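Local coordinates for prophage Lp1 protein 11 (Lactobacillus plantarum WCFS1, PDB 3B7H), which is a prophage-encoded helical protein of the Cro/C1 helix-turn-helix family and probably binds DNA, perhaps as a transcriptional regulator, at residues Q19-A30 with R54-I62. Numbering follows the deposited sequence.
Sequences QNLTINRVATLA and RKVCGTLGI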
# COMPACT_ATOMS: atom_id res chain seq x y z
N GLN A 19 16.61 -12.41 3.83
CA GLN A 19 17.76 -11.56 4.09
C GLN A 19 18.46 -11.90 5.40
O GLN A 19 19.36 -11.16 5.81
CB GLN A 19 17.39 -10.07 4.07
CG GLN A 19 17.12 -9.51 2.68
CD GLN A 19 17.34 -8.01 2.59
OE1 GLN A 19 18.15 -7.42 3.33
NE2 GLN A 19 16.64 -7.38 1.66
N ASN A 20 18.08 -13.01 6.03
CA ASN A 20 18.64 -13.40 7.33
C ASN A 20 18.46 -12.30 8.39
O ASN A 20 19.35 -12.07 9.23
CB ASN A 20 20.13 -13.80 7.22
CG ASN A 20 20.38 -15.00 6.24
OD1 ASN A 20 19.46 -15.76 5.85
ND2 ASN A 20 21.66 -15.16 5.86
N LEU A 21 17.33 -11.60 8.33
CA LEU A 21 16.93 -10.62 9.33
C LEU A 21 15.81 -11.23 10.17
O LEU A 21 15.32 -12.33 9.90
CB LEU A 21 16.43 -9.33 8.66
CG LEU A 21 17.46 -8.50 7.89
CD1 LEU A 21 16.80 -7.59 6.88
CD2 LEU A 21 18.28 -7.69 8.86
N THR A 22 15.38 -10.51 11.18
CA THR A 22 14.19 -10.87 11.92
C THR A 22 13.25 -9.67 11.84
O THR A 22 13.68 -8.55 11.58
CB THR A 22 14.52 -11.22 13.39
OG1 THR A 22 15.17 -10.12 14.03
CG2 THR A 22 15.40 -12.45 13.48
N ILE A 23 11.95 -9.91 12.05
CA ILE A 23 10.99 -8.82 12.03
C ILE A 23 11.34 -7.76 13.07
O ILE A 23 11.18 -6.57 12.83
CB ILE A 23 9.52 -9.32 12.17
CG1 ILE A 23 8.54 -8.15 12.01
CG2 ILE A 23 9.29 -10.06 13.49
CD1 ILE A 23 8.43 -7.60 10.59
N ASN A 24 11.85 -8.19 14.22
CA ASN A 24 12.23 -7.27 15.28
C ASN A 24 13.42 -6.41 14.89
O ASN A 24 13.46 -5.22 15.19
CB ASN A 24 12.56 -8.09 16.54
CG ASN A 24 12.93 -7.24 17.73
OD1 ASN A 24 14.09 -7.19 18.15
ND2 ASN A 24 11.93 -6.59 18.30
N ARG A 25 14.39 -7.01 14.23
CA ARG A 25 15.54 -6.27 13.74
C ARG A 25 15.14 -5.22 12.68
O ARG A 25 15.60 -4.08 12.71
CB ARG A 25 16.55 -7.25 13.16
CG ARG A 25 17.85 -6.63 12.69
CD ARG A 25 18.43 -5.64 13.70
NE ARG A 25 19.74 -5.13 13.26
CZ ARG A 25 20.38 -4.08 13.79
NH1 ARG A 25 19.85 -3.39 14.80
NH2 ARG A 25 21.57 -3.72 13.31
N VAL A 26 14.25 -5.62 11.77
CA VAL A 26 13.75 -4.73 10.73
C VAL A 26 12.97 -3.61 11.41
O VAL A 26 13.15 -2.46 11.09
CB VAL A 26 12.87 -5.50 9.74
CG1 VAL A 26 12.11 -4.55 8.83
CG2 VAL A 26 13.74 -6.44 8.93
N ALA A 27 12.13 -3.96 12.36
CA ALA A 27 11.39 -2.97 13.12
C ALA A 27 12.34 -1.95 13.78
O ALA A 27 12.15 -0.74 13.71
CB ALA A 27 10.50 -3.63 14.15
N THR A 28 13.41 -2.44 14.39
CA THR A 28 14.34 -1.52 15.05
C THR A 28 15.01 -0.60 13.99
O THR A 28 15.01 0.62 14.13
CB THR A 28 15.36 -2.29 16.00
OG1 THR A 28 16.18 -3.20 15.25
CG2 THR A 28 14.60 -3.10 17.06
N LEU A 29 15.53 -1.19 12.91
CA LEU A 29 16.20 -0.43 11.85
C LEU A 29 15.25 0.53 11.11
O LEU A 29 15.63 1.65 10.77
CB LEU A 29 16.86 -1.39 10.86
CG LEU A 29 18.15 -2.12 11.25
CD1 LEU A 29 18.44 -3.21 10.22
CD2 LEU A 29 19.33 -1.14 11.37
N ALA A 30 14.01 0.08 10.88
CA ALA A 30 13.01 0.88 10.18
C ALA A 30 12.38 1.90 11.12
O ALA A 30 11.61 2.75 10.70
CB ALA A 30 11.93 -0.00 9.59
N ARG A 54 6.54 1.10 3.04
CA ARG A 54 7.64 1.89 2.47
C ARG A 54 8.85 1.89 3.38
O ARG A 54 9.98 1.72 2.92
CB ARG A 54 7.18 3.32 2.18
CG ARG A 54 8.31 4.21 1.67
CD ARG A 54 7.91 5.63 1.36
NE ARG A 54 7.20 6.28 2.47
CZ ARG A 54 7.77 6.71 3.61
NH1 ARG A 54 9.07 6.54 3.86
NH2 ARG A 54 7.01 7.33 4.52
N LYS A 55 8.63 2.10 4.67
CA LYS A 55 9.72 2.16 5.64
C LYS A 55 10.47 0.82 5.73
O LYS A 55 11.70 0.80 5.76
CB LYS A 55 9.18 2.56 7.04
CG LYS A 55 8.71 4.03 7.15
CD LYS A 55 8.03 4.34 8.48
CE LYS A 55 7.85 5.86 8.66
NZ LYS A 55 6.98 6.20 9.86
N VAL A 56 9.73 -0.28 5.80
CA VAL A 56 10.35 -1.61 5.81
C VAL A 56 11.12 -1.89 4.52
O VAL A 56 12.21 -2.44 4.55
CB VAL A 56 9.30 -2.71 6.01
CG1 VAL A 56 9.95 -4.05 5.75
CG2 VAL A 56 8.76 -2.64 7.41
N CYS A 57 10.55 -1.48 3.40
CA CYS A 57 11.20 -1.65 2.10
C CYS A 57 12.54 -0.94 2.09
O CYS A 57 13.52 -1.46 1.58
CB CYS A 57 10.30 -1.17 0.96
SG CYS A 57 9.00 -2.34 0.58
N GLY A 58 12.58 0.23 2.70
CA GLY A 58 13.82 0.99 2.79
C GLY A 58 14.89 0.19 3.49
O GLY A 58 16.04 0.12 3.04
N THR A 59 14.51 -0.42 4.60
CA THR A 59 15.40 -1.24 5.42
C THR A 59 15.85 -2.47 4.66
O THR A 59 17.00 -2.92 4.80
CB THR A 59 14.70 -1.71 6.70
OG1 THR A 59 14.36 -0.57 7.49
CG2 THR A 59 15.58 -2.63 7.51
N LEU A 60 14.94 -3.02 3.87
CA LEU A 60 15.23 -4.19 3.05
C LEU A 60 16.03 -3.88 1.79
O LEU A 60 16.56 -4.81 1.18
CB LEU A 60 13.94 -4.88 2.67
CG LEU A 60 13.25 -5.62 3.81
CD1 LEU A 60 11.99 -6.22 3.26
CD2 LEU A 60 14.14 -6.71 4.40
N GLY A 61 16.14 -2.60 1.41
CA GLY A 61 16.83 -2.20 0.18
C GLY A 61 16.05 -2.50 -1.09
O GLY A 61 16.63 -2.69 -2.15
N ILE A 62 14.73 -2.57 -0.98
CA ILE A 62 13.89 -2.82 -2.14
C ILE A 62 12.92 -1.66 -2.28
O ILE A 62 12.65 -0.96 -1.31
CB ILE A 62 13.09 -4.14 -2.01
CG1 ILE A 62 12.15 -4.12 -0.81
CG2 ILE A 62 14.02 -5.34 -1.87
CD1 ILE A 62 11.33 -5.40 -0.69
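Ala30 and Val56 bring the two backbones nearest, their CA atoms 5.7 Å apart. Here helix 23-30 passes the 54-60 part of helix 50-60 at 102°, with 9.0 Å between the axes of these short segments. Such a nearly perpendicular crossing is a worked example of how the compact all-helical Cro/C1-type domain is built: helix 23-30, which with helix 34-41 probably forms the helix-turn-helix, rests on a later helix of the bundle. Thr22 caps the first helix, its OG1 accepting from Arg25 N, while a Schellman motif at Gly61 closes the second. At the buried centre the roughly perpendicular side chains of Val26 and Val56 touch, CG1 to CG1 at 3.8 Å; Leu12 of helix 4-18 also packs on Val56, joining a third helix to this core. Thr59 serves two neighbours with its two branches. Its chi1 of -63° sets OG1 beside the backbone N and CG2 anti to it, and the CG2 methyl lies against Leu29 CB. Thr59 OG1 is 3.3 Å from Ala30 CB in van der Waals contact, and Ala30 N, also near it, is at too poor an angle to bond. Further along, Leu21 and Leu60 run antiparallel alongside one another, touching through CD1 and CD2 respectively, and so extend the apolar seam to the turn before helix 23-30. Beyond them the extended chain of Gln19 reaches the C-terminal end of helix 50-60. There the amide donates a short, nearly straight bond, Gln19 NE2 to Leu60 O at 2.6 Å, that lies in both the amide and the carbonyl planes and meets a lone pair of the oxygen at a C=O...N angle of 132°.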